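Local coordinates for protein extracellular invertase (PDB 5XHA) that probably hydrolyses the terminal non-reducing beta-D-fructofuranoside residues of sucrose and related fructosides, at residues G132-S137 with A168-Y173; F245-G250 with T268-E273; S285-L290 with S317-A322. All coordinates share one frame; numbering follows the deposited sequence.

Contact 1 of 3, residues G132-S137 with A168-Y173; sequences GSETQS and AFRDPY. With FRU (beta-D-fructofuranose), chain B; FRU (beta-D-fructofuranose), chain C.
Arg170, Asp171 and Pro172 spell the RDP motif of glycoside hydrolase family 32, and Glu134 and Gln136 buttress it from an adjoining sheet. The two strand segments run at 25° to each other with axes 6.5 Å apart, and the bonds between them all use side chains of Glu134 and Gln136. Glu134 grips with both carboxylate oxygens. OE1 takes Phe169 N at 2.9 Å from above the carboxylate plane and also bonds Tyr129; OE2 forms a salt bridge with Arg170 NH1 at 2.8 Å. That bond is nearly straight (166°), lies in the guanidinium plane and arrives on the syn side of OE2. Gln136 bends at chi2, which brings NE2 over the carbonyl plane of Phe169 O at 3.0 Å. Its OE1 bonds Thr116 and rests against Pro172 CD at 3.4 Å.

Arg170 CG sits between backbone N and carbonyl carbon (chi1 54°), and the extended chain beyond carries the guanidinium to the sugar. NE donates to O3 of fructose B at 2.9 Å, while NH2 is salt-bridged to Glu248. Asp171 OD2 accepts from that same O3 at 2.6 Å, and OD1 from O4 at 2.5 Å. In this protein, then, two glutamates hold the arginine while the aspartate takes two sugar hydroxyls, at the RDP motif carried by the five-bladed propeller of this family.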
loop_
_atom_site.group_PDB
_atom_site.type_symbol
_atom_site.label_atom_id
_atom_site.label_comp_id
_atom_site.label_asym_id
_atom_site.label_seq_id
_atom_site.Cartn_x
_atom_site.Cartn_y
_atom_site.Cartn_z
ATOM N N GLY A 132 7.401 0.728 0.612
ATOM C CA GLY A 132 6.303 -0.238 0.787
ATOM C C GLY A 132 6.682 -1.631 1.283
ATOM O O GLY A 132 5.849 -2.553 1.255
ATOM N N SER A 133 7.911 -1.816 1.762
ATOM C CA SER A 133 8.293 -3.128 2.264
ATOM C C SER A 133 7.514 -3.502 3.514
ATOM O O SER A 133 7.200 -4.684 3.707
ATOM C CB SER A 133 9.809 -3.272 2.465
ATOM O OG SER A 133 10.347 -2.226 3.190
ATOM N N GLU A 134 7.159 -2.506 4.330
ATOM C CA GLU A 134 6.374 -2.730 5.542
ATOM C C GLU A 134 5.080 -1.892 5.566
ATOM O O GLU A 134 5.100 -0.660 5.446
ATOM C CB GLU A 134 7.225 -2.443 6.772
ATOM C CG GLU A 134 8.462 -3.317 6.874
ATOM C CD GLU A 134 9.452 -2.803 7.891
ATOM O OE1 GLU A 134 9.788 -1.589 7.820
ATOM O OE2 GLU A 134 9.897 -3.611 8.747
ATOM N N THR A 135 3.947 -2.572 5.683
ATOM C CA THR A 135 2.654 -1.911 5.898
ATOM C C THR A 135 2.033 -2.530 7.130
ATOM O O THR A 135 2.553 -3.511 7.651
ATOM C CB THR A 135 1.703 -2.107 4.718
ATOM O OG1 THR A 135 1.491 -3.510 4.506
ATOM C CG2 THR A 135 2.271 -1.474 3.450
ATOM N N GLN A 136 0.939 -1.954 7.619
ATOM C CA GLN A 136 0.282 -2.503 8.787
ATOM C C GLN A 136 -1.132 -2.894 8.374
ATOM O O GLN A 136 -1.877 -2.062 7.852
ATOM C CB GLN A 136 0.260 -1.491 9.952
ATOM C CG GLN A 136 1.485 -0.577 10.030
ATOM C CD GLN A 136 2.776 -1.340 10.159
ATOM O OE1 GLN A 136 2.821 -2.424 10.764
ATOM N NE2 GLN A 136 3.848 -0.784 9.594
ATOM N N SER A 137 -1.487 -4.154 8.627
ATOM C CA SER A 137 -2.733 -4.755 8.179
ATOM C C SER A 137 -3.524 -5.327 9.359
ATOM O O SER A 137 -2.970 -5.554 10.448
ATOM C CB SER A 137 -2.422 -5.861 7.161
ATOM O OG SER A 137 -1.908 -5.319 5.947
ATOM N N ALA A 168 13.121 1.708 9.266
ATOM C CA ALA A 168 12.240 0.612 9.620
ATOM C C ALA A 168 10.889 1.203 9.982
ATOM O O ALA A 168 10.802 2.373 10.370
ATOM C CB ALA A 168 12.808 -0.128 10.824
ATOM N N PHE A 169 9.844 0.392 9.876
ATOM C CA PHE A 169 8.461 0.828 10.113
ATOM C C PHE A 169 7.584 -0.390 10.421
ATOM O O PHE A 169 6.823 -0.855 9.581
ATOM C CB PHE A 169 7.956 1.594 8.893
ATOM C CG PHE A 169 6.613 2.263 9.082
ATOM C CD1 PHE A 169 6.482 3.354 9.906
ATOM C CD2 PHE A 169 5.502 1.834 8.368
ATOM C CE1 PHE A 169 5.257 3.976 10.077
ATOM C CE2 PHE A 169 4.268 2.455 8.520
ATOM C CZ PHE A 169 4.147 3.529 9.382
ATOM N N ARG A 170 7.708 -0.904 11.644
ATOM C CA ARG A 170 7.088 -2.169 12.020
ATOM C C ARG A 170 6.766 -2.316 13.499
ATOM O O ARG A 170 7.128 -1.462 14.317
ATOM C CB ARG A 170 7.993 -3.329 11.606
ATOM C CG ARG A 170 9.414 -3.258 12.119
ATOM C CD ARG A 170 10.209 -4.529 11.766
ATOM N NE ARG A 170 11.622 -4.404 12.132
ATOM C CZ ARG A 170 12.579 -3.860 11.379
ATOM N NH1 ARG A 170 12.311 -3.406 10.160
ATOM N NH2 ARG A 170 13.836 -3.770 11.855
ATOM N N ASP A 171 6.103 -3.433 13.815
ATOM C CA ASP A 171 5.823 -3.871 15.203
ATOM C C ASP A 171 4.806 -2.975 15.894
ATOM O O ASP A 171 5.040 -2.510 17.023
ATOM C CB ASP A 171 7.097 -3.963 16.051
ATOM C CG ASP A 171 8.214 -4.730 15.364
ATOM O OD1 ASP A 171 7.917 -5.579 14.486
ATOM O OD2 ASP A 171 9.388 -4.464 15.708
ATOM N N PRO A 172 3.660 -2.766 15.237
ATOM C CA PRO A 172 2.600 -1.911 15.778
ATOM C C PRO A 172 2.136 -2.430 17.124
ATOM O O PRO A 172 1.836 -3.632 17.272
ATOM C CB PRO A 172 1.484 -2.013 14.727
ATOM C CG PRO A 172 1.762 -3.296 13.987
ATOM C CD PRO A 172 3.251 -3.421 13.974
ATOM N N TYR A 173 2.121 -1.534 18.104
ATOM C CA TYR A 173 1.811 -1.873 19.487
ATOM C C TYR A 173 0.609 -1.034 19.935
ATOM O O TYR A 173 0.721 0.186 20.142
ATOM C CB TYR A 173 3.024 -1.655 20.419
ATOM C CG TYR A 173 2.799 -2.257 21.784
ATOM C CD1 TYR A 173 3.143 -3.577 22.048
ATOM C CD2 TYR A 173 2.188 -1.535 22.787
ATOM C CE1 TYR A 173 2.912 -4.149 23.288
ATOM C CE2 TYR A 173 1.936 -2.098 24.037
ATOM C CZ TYR A 173 2.304 -3.405 24.283
ATOM O OH TYR A 173 2.040 -3.962 25.512
HETATM C C1 FRU B . 13.153 -7.992 16.141
HETATM C C2 FRU B . 12.417 -8.078 14.771
HETATM C C3 FRU B . 11.107 -7.269 14.800
HETATM C C4 FRU B . 10.313 -7.940 13.679
HETATM C C5 FRU B . 10.729 -9.402 13.784
HETATM C C6 FRU B . 10.914 -10.084 12.428
HETATM O O1 FRU B . 13.947 -9.163 16.420
HETATM O O3 FRU B . 11.297 -5.857 14.644
HETATM O O4 FRU B . 8.898 -7.818 13.817
HETATM O O5 FRU B . 11.964 -9.427 14.523
HETATM O O6 FRU B . 11.538 -11.374 12.581
HETATM C C1 FRU C . 14.608 -8.075 13.602
HETATM C C2 FRU C . 15.244 -8.064 12.194
HETATM C C3 FRU C . 16.090 -6.817 11.852
HETATM C C4 FRU C . 16.016 -6.769 10.331
HETATM C C5 FRU C . 14.779 -7.604 9.961
HETATM C C6 FRU C . 15.111 -8.811 9.084
HETATM O O1 FRU C . 13.235 -7.639 13.645
HETATM O O2 FRU C . 16.085 -9.225 12.082
HETATM O O3 FRU C . 17.474 -6.817 12.284
HETATM O O4 FRU C . 15.955 -5.419 9.872
HETATM O O5 FRU C . 14.226 -8.113 11.179
HETATM O O6 FRU C . 14.355 -8.701 7.892
#

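Contact 2 of 3, residues F245-G250 with T268-E273; sequences FNFETG and TTIGTE. With FRU (beta-D-fructofuranose), chain C; FRU (beta-D-fructofuranose), chain B; FRU (beta-D-fructofuranose), chain D.
Glu248 and Glu273 bring their carboxylates together beside two linked fructose units. Both have CG anti to the carbonyl carbon (chi1 near -60°) and chains extended beyond it, which carries the two groups to the sugars. They stack with planes 13° apart, and OE2 of Glu248 comes within 3.2 Å of OE2 of Glu273, two acceptors with no hydrogen bond between them. Each also faces sugar: Glu273 OE1 accepts from O3 of fructose C at 2.8 Å, and Glu248 OE2 lies 2.8 Å from O1 of the same unit. That O1 is bonded to C2 of fructose B, so it is the glycosidic oxygen of a linked disaccharide. Water 1 donates to Glu248 OE1 and also bonds O3 of fructose C.

Several polar groups hold the pair. Asn246 ND2 reaches the anti lone pair of Glu273 OE2 at 3.0 Å, from an amide turned 66° to the carboxylate, while its OD1 is held by Thr167. Tyr319 OH bonds Glu248 OE1, and Thr284 bonds Glu273 OE1.

Behind these ends lies the antiparallel backbone. Glu248 N to Gly271 O (2.8 Å) and Gly271 N to Glu248 O (2.9 Å) make a hydrogen-bonded pair. Past Phe247, Glu273 N bonds Asn246 O while Glu273 O accepts from Phe245 N, so the regular pairing breaks there. On the face bearing Phe247 and Thr272, Ile270 CD1 sits over the Phe247 ring, 3.7 Å from its centroid, as a CH-pi contact.

The closeness of two such acceptors is probably made tolerable by Asn246, Arg170 and the hydroxyls around them, and the place of Glu248 at the glycosidic oxygen is consistent with the general acid/base position of family 32.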
loop_
_atom_site.group_PDB
_atom_site.type_symbol
_atom_site.label_atom_id
_atom_site.label_comp_id
_atom_site.label_asym_id
_atom_site.label_seq_id
_atom_site.Cartn_x
_atom_site.Cartn_y
_atom_site.Cartn_z
ATOM N N PHE A 245 20.870 2.679 16.281
ATOM C CA PHE A 245 20.541 3.063 14.923
ATOM C C PHE A 245 19.091 2.810 14.545
ATOM O O PHE A 245 18.638 3.273 13.501
ATOM C CB PHE A 245 21.474 2.325 13.983
ATOM C CG PHE A 245 22.912 2.741 14.119
ATOM C CD1 PHE A 245 23.422 3.787 13.356
ATOM C CD2 PHE A 245 23.756 2.090 14.993
ATOM C CE1 PHE A 245 24.759 4.168 13.461
ATOM C CE2 PHE A 245 25.088 2.472 15.112
ATOM C CZ PHE A 245 25.591 3.507 14.344
ATOM N N ASN A 246 18.349 2.082 15.379
ATOM C CA ASN A 246 16.947 1.795 15.057
ATOM C C ASN A 246 16.225 1.249 16.280
ATOM O O ASN A 246 16.834 0.525 17.042
ATOM C CB ASN A 246 16.881 0.780 13.898
ATOM C CG ASN A 246 15.481 0.601 13.357
ATOM O OD1 ASN A 246 14.864 1.555 12.880
ATOM N ND2 ASN A 246 14.968 -0.634 13.425
ATOM N N PHE A 247 14.951 1.609 16.466
ATOM C CA PHE A 247 14.129 1.039 17.531
ATOM C C PHE A 247 13.239 -0.073 16.976
ATOM O O PHE A 247 12.653 0.068 15.911
ATOM C CB PHE A 247 13.194 2.073 18.192
ATOM C CG PHE A 247 13.878 3.101 19.076
ATOM C CD1 PHE A 247 15.184 2.945 19.528
ATOM C CD2 PHE A 247 13.175 4.225 19.475
ATOM C CE1 PHE A 247 15.770 3.903 20.328
ATOM C CE2 PHE A 247 13.763 5.184 20.288
ATOM C CZ PHE A 247 15.059 5.017 20.710
ATOM N N GLU A 248 13.134 -1.164 17.727
ATOM C CA GLU A 248 12.221 -2.259 17.416
ATOM C C GLU A 248 11.330 -2.549 18.622
ATOM O O GLU A 248 11.645 -2.165 19.754
ATOM C CB GLU A 248 13.012 -3.519 17.031
ATOM C CG GLU A 248 13.923 -3.307 15.832
ATOM C CD GLU A 248 14.543 -4.584 15.336
ATOM O OE1 GLU A 248 15.398 -5.149 16.049
ATOM O OE2 GLU A 248 14.166 -5.010 14.223
ATOM N N THR A 249 10.223 -3.241 18.354
ATOM C CA THR A 249 9.349 -3.821 19.370
ATOM C C THR A 249 8.941 -2.899 20.512
ATOM O O THR A 249 8.865 -3.326 21.675
ATOM C CB THR A 249 9.926 -5.150 19.931
ATOM O OG1 THR A 249 11.134 -4.915 20.675
ATOM C CG2 THR A 249 10.209 -6.106 18.791
ATOM N N GLY A 250 8.643 -1.643 20.178
ATOM C CA GLY A 250 8.237 -0.661 21.180
ATOM C C GLY A 250 6.936 -1.090 21.838
ATOM O O GLY A 250 5.960 -1.354 21.143
ATOM N N THR A 268 8.212 2.756 28.407
ATOM C CA THR A 268 8.284 2.007 27.148
ATOM C C THR A 268 9.398 0.961 27.265
ATOM O O THR A 268 10.394 1.195 27.966
ATOM C CB THR A 268 8.506 2.933 25.919
ATOM O OG1 THR A 268 8.413 2.183 24.695
ATOM C CG2 THR A 268 9.865 3.617 25.971
ATOM N N THR A 269 9.201 -0.205 26.639
ATOM C CA THR A 269 10.320 -1.126 26.359
ATOM C C THR A 269 10.596 -1.157 24.847
ATOM O O THR A 269 9.675 -1.074 24.034
ATOM C CB THR A 269 10.103 -2.547 26.922
ATOM O OG1 THR A 269 8.967 -3.178 26.310
ATOM C CG2 THR A 269 9.896 -2.499 28.429
ATOM N N ILE A 270 11.879 -1.215 24.487
ATOM C CA ILE A 270 12.319 -1.232 23.096
ATOM C C ILE A 270 13.528 -2.120 22.958
ATOM O O ILE A 270 14.303 -2.283 23.901
ATOM C CB ILE A 270 12.765 0.151 22.574
ATOM C CG1 ILE A 270 13.651 0.857 23.602
ATOM C CG2 ILE A 270 11.573 1.018 22.219
ATOM C CD1 ILE A 270 14.335 2.071 23.044
ATOM N N GLY A 271 13.681 -2.688 21.773
ATOM C CA GLY A 271 14.962 -3.189 21.339
ATOM C C GLY A 271 15.656 -2.067 20.592
ATOM O O GLY A 271 15.000 -1.306 19.874
ATOM N N THR A 272 16.969 -1.939 20.773
ATOM C CA THR A 272 17.755 -1.045 19.911
ATOM C C THR A 272 18.778 -1.870 19.146
ATOM O O THR A 272 19.378 -2.789 19.702
ATOM C CB THR A 272 18.457 0.102 20.686
ATOM O OG1 THR A 272 19.572 -0.396 21.428
ATOM C CG2 THR A 272 17.488 0.767 21.624
ATOM N N GLU A 273 18.927 -1.541 17.862
ATOM C CA GLU A 273 19.864 -2.191 16.957
ATOM C C GLU A 273 21.125 -1.347 16.851
ATOM O O GLU A 273 21.100 -0.229 16.296
ATOM C CB GLU A 273 19.246 -2.342 15.572
ATOM C CG GLU A 273 17.977 -3.166 15.544
ATOM C CD GLU A 273 17.629 -3.604 14.138
ATOM O OE1 GLU A 273 18.355 -4.480 13.602
ATOM O OE2 GLU A 273 16.661 -3.048 13.576
HETATM C C1 FRU C . 14.608 -8.075 13.602
HETATM C C2 FRU C . 15.244 -8.064 12.194
HETATM C C3 FRU C . 16.090 -6.817 11.852
HETATM C C4 FRU C . 16.016 -6.769 10.331
HETATM C C5 FRU C . 14.779 -7.604 9.961
HETATM C C6 FRU C . 15.111 -8.811 9.084
HETATM O O1 FRU C . 13.235 -7.639 13.645
HETATM O O2 FRU C . 16.085 -9.225 12.082
HETATM O O3 FRU C . 17.474 -6.817 12.284
HETATM O O4 FRU C . 15.955 -5.419 9.872
HETATM O O5 FRU C . 14.226 -8.113 11.179
HETATM O O6 FRU C . 14.355 -8.701 7.892
HETATM C C1 FRU B . 13.153 -7.992 16.141
HETATM C C2 FRU B . 12.417 -8.078 14.771
HETATM C C3 FRU B . 11.107 -7.269 14.800
HETATM C C4 FRU B . 10.313 -7.940 13.679
HETATM C C5 FRU B . 10.729 -9.402 13.784
HETATM C C6 FRU B . 10.914 -10.084 12.428
HETATM O O1 FRU B . 13.947 -9.163 16.420
HETATM O O3 FRU B . 11.297 -5.857 14.644
HETATM O O4 FRU B . 8.898 -7.818 13.817
HETATM O O5 FRU B . 11.964 -9.427 14.523
HETATM O O6 FRU B . 11.538 -11.374 12.581
HETATM C C1 FRU D . 22.576 7.067 7.484
HETATM C C2 FRU D . 22.923 6.328 8.759
HETATM C C3 FRU D . 22.987 4.834 8.443
HETATM C C4 FRU D . 21.740 4.273 9.095
HETATM C C5 FRU D . 20.966 5.443 9.712
HETATM C C6 FRU D . 20.462 5.192 11.146
HETATM O O1 FRU D . 21.347 6.560 6.938
HETATM O O2 FRU D . 24.150 6.828 9.312
HETATM O O3 FRU D . 24.170 4.190 8.924
HETATM O O4 FRU D . 20.983 3.602 8.084
HETATM O O5 FRU D . 21.850 6.568 9.680
HETATM O O6 FRU D . 19.738 6.322 11.681
HETATM O O HOH W 1 17.073 -7.072 15.153
HETATM O O HOH W 2 9.938 -4.162 24.041
#

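Contact 3 of 3, residues S285-L290 with S317-A322; sequences SIHDML and SSYAAA. With NA (sodium ion), chain E; FRU (beta-D-fructofuranose), chain B.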
loop_
_atom_site.group_PDB
_atom_site.type_symbol
_atom_site.label_atom_id
_atom_site.label_comp_id
_atom_site.label_asym_id
_atom_site.label_seq_id
_atom_site.Cartn_x
_atom_site.Cartn_y
_atom_site.Cartn_z
ATOM N N SER A 285 24.957 -5.734 15.289
ATOM C CA SER A 285 25.926 -6.489 16.103
ATOM C C SER A 285 25.565 -6.436 17.577
ATOM O O SER A 285 25.999 -7.287 18.348
ATOM C CB SER A 285 27.348 -5.960 15.880
ATOM O OG SER A 285 27.417 -4.602 16.270
ATOM N N ILE A 286 24.763 -5.447 17.971
ATOM C CA ILE A 286 24.368 -5.299 19.375
ATOM C C ILE A 286 22.838 -5.198 19.463
ATOM O O ILE A 286 22.227 -4.305 18.877
ATOM C CB ILE A 286 25.053 -4.062 20.027
ATOM C CG1 ILE A 286 26.593 -4.147 19.915
ATOM C CG2 ILE A 286 24.658 -3.934 21.489
ATOM C CD1 ILE A 286 27.302 -2.797 19.934
ATOM N N HIS A 287 22.230 -6.126 20.192
ATOM C CA HIS A 287 20.783 -6.156 20.381
ATOM C C HIS A 287 20.440 -5.827 21.836
ATOM O O HIS A 287 20.421 -6.724 22.681
ATOM C CB HIS A 287 20.245 -7.538 20.009
ATOM C CG HIS A 287 20.251 -7.825 18.532
ATOM N ND1 HIS A 287 21.384 -8.203 17.853
ATOM C CD2 HIS A 287 19.254 -7.810 17.614
ATOM C CE1 HIS A 287 21.089 -8.416 16.582
ATOM N NE2 HIS A 287 19.807 -8.165 16.408
ATOM N N ASP A 288 20.173 -4.551 22.128
ATOM C CA ASP A 288 19.912 -4.090 23.509
ATOM C C ASP A 288 18.418 -4.114 23.851
ATOM O O ASP A 288 17.599 -3.594 23.100
ATOM C CB ASP A 288 20.419 -2.650 23.734
ATOM C CG ASP A 288 21.939 -2.550 23.921
ATOM O OD1 ASP A 288 22.650 -3.565 24.047
ATOM O OD2 ASP A 288 22.429 -1.409 23.936
ATOM N N MET A 289 18.086 -4.679 25.014
ATOM C CA MET A 289 16.719 -4.794 25.477
ATOM C C MET A 289 16.484 -3.823 26.624
ATOM O O MET A 289 16.692 -4.156 27.800
ATOM C CB MET A 289 16.428 -6.231 25.915
ATOM C CG MET A 289 14.971 -6.521 26.214
ATOM S SD MET A 289 13.883 -6.062 24.859
ATOM C CE MET A 289 13.007 -4.659 25.540
ATOM N N LEU A 290 16.031 -2.630 26.256
ATOM C CA LEU A 290 15.903 -1.496 27.165
ATOM C C LEU A 290 14.479 -1.232 27.661
ATOM O O LEU A 290 13.477 -1.592 27.005
ATOM C CB LEU A 290 16.408 -0.228 26.466
ATOM C CG LEU A 290 17.799 -0.288 25.826
ATOM C CD1 LEU A 290 18.174 1.078 25.256
ATOM C CD2 LEU A 290 18.864 -0.734 26.815
ATOM N N SER A 317 21.828 -12.185 24.219
ATOM C CA SER A 317 20.814 -12.802 23.347
ATOM C C SER A 317 19.374 -12.417 23.715
ATOM O O SER A 317 18.438 -12.825 23.035
ATOM C CB SER A 317 20.973 -14.335 23.323
ATOM O OG SER A 317 22.220 -14.729 22.751
ATOM N N SER A 318 19.202 -11.627 24.772
ATOM C CA SER A 318 17.884 -11.148 25.173
ATOM C C SER A 318 17.482 -9.931 24.356
ATOM O O SER A 318 18.268 -9.010 24.189
ATOM C CB SER A 318 17.877 -10.785 26.652
ATOM O OG SER A 318 18.346 -11.861 27.429
ATOM N N TYR A 319 16.251 -9.935 23.857
ATOM C CA TYR A 319 15.788 -8.922 22.937
ATOM C C TYR A 319 14.263 -8.969 22.769
ATOM O O TYR A 319 13.604 -9.877 23.268
ATOM C CB TYR A 319 16.476 -9.141 21.573
ATOM C CG TYR A 319 16.460 -7.928 20.692
ATOM C CD1 TYR A 319 16.993 -6.728 21.139
ATOM C CD2 TYR A 319 15.914 -7.968 19.400
ATOM C CE1 TYR A 319 16.988 -5.610 20.342
ATOM C CE2 TYR A 319 15.878 -6.831 18.604
ATOM C CZ TYR A 319 16.429 -5.652 19.084
ATOM O OH TYR A 319 16.444 -4.493 18.333
ATOM N N ALA A 320 13.721 -7.961 22.084
ATOM C CA ALA A 320 12.397 -8.020 21.459
ATOM C C ALA A 320 11.235 -8.324 22.378
ATOM O O ALA A 320 10.275 -8.954 21.965
ATOM C CB ALA A 320 12.407 -9.011 20.297
ATOM N N ALA A 321 11.278 -7.822 23.600
ATOM C CA ALA A 321 10.254 -8.156 24.572
ATOM C C ALA A 321 8.874 -7.727 24.108
ATOM O O ALA A 321 8.706 -6.636 23.539
ATOM C CB ALA A 321 10.566 -7.524 25.914
ATOM N N ALA A 322 7.891 -8.590 24.365
ATOM C CA ALA A 322 6.497 -8.246 24.172
ATOM C C ALA A 322 5.736 -8.535 25.441
ATOM O O ALA A 322 5.814 -9.625 26.021
ATOM C CB ALA A 322 5.887 -9.021 23.018
HETATM NA NA NA E . 20.520 -8.187 24.388
HETATM C C1 FRU B . 13.153 -7.992 16.141
HETATM C C2 FRU B . 12.417 -8.078 14.771
HETATM C C3 FRU B . 11.107 -7.269 14.800
HETATM C C4 FRU B . 10.313 -7.940 13.679
HETATM C C5 FRU B . 10.729 -9.402 13.784
HETATM C C6 FRU B . 10.914 -10.084 12.428
HETATM O O1 FRU B . 13.947 -9.163 16.420
HETATM O O3 FRU B . 11.297 -5.857 14.644
HETATM O O4 FRU B . 8.898 -7.818 13.817
HETATM O O5 FRU B . 11.964 -9.427 14.523
HETATM O O6 FRU B . 11.538 -11.374 12.581
HETATM O O HOH W 3 22.536 -6.997 24.573
HETATM O O HOH W 4 20.101 -6.664 26.179
#
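His287 CG stands anti to its carbonyl carbon (chi1 -72°), and Tyr319 CG lies opposite its own backbone N (chi1 -160°), which brings the imidazole edge against the phenol face. The pair is T-shaped, with planes at 89° and centroids 4.8 Å apart. His287 CD2 makes the approach, 3.7 Å from Tyr319 CE2, and His287 CB adds a CH-pi contact at 3.9 Å from the centroid of the Tyr319 ring. Phe353 stacks on the imidazole as well. At the rim of the phenol, Asp288 O lies near the ring plane, 3.5 Å from Tyr319 CE1, and O1 of fructose B also approaches in plane.

Beyond the rings a sodium ion clasps the two backbones. It takes His287 O at 2.2 Å and Ser318 O at 2.4 Å, and waters 3 and 4, Gly315 O and Phe316 O complete six ligands. Water 4 also accepts from Met289 N at 3.1 Å, two residues on from the ligand His287.

Met289 bends at chi2 and chi3 to lay its sulfur along segment 317-322. Met289 SD receives a weak hydrogen bond from Ala321 N at 3.4 Å, and SD and CE both touch Ala321 CB.

His287 O and Ser318 O are two acceptors that would be expected to repel one another at such close quarters; with the cation shared between them, they instead join strands of different sheets, while the ring pair is consistent with holding the phenol where its hydroxyl meets Glu248 beside the sugar.

How the contacts relate
All three contacts are buried and reach fructose B, but they differ in place and chemistry. Contact 1 lies farthest from the chain centre (about 22 Å, centre to centre) and joins two separate sheets through a salt bridge and side-chain hydrogen bonds. Contact 2 lies within one sheet; backbone pairing carries much of it, with carboxylates at the sugar end. Contact 3, about 7 Å from the chain centre, again spans two sheets, by sodium, rings and sulfur. Strand 265-274 of contact 2 and strand 286-298 of contact 3 are neighbours in one sheet, tied by Thr272 N to Asp288 O. Glu248 of contact 2 is the common link, salt-bridged to contact 1 and probably hydrogen-bonded to contact 3.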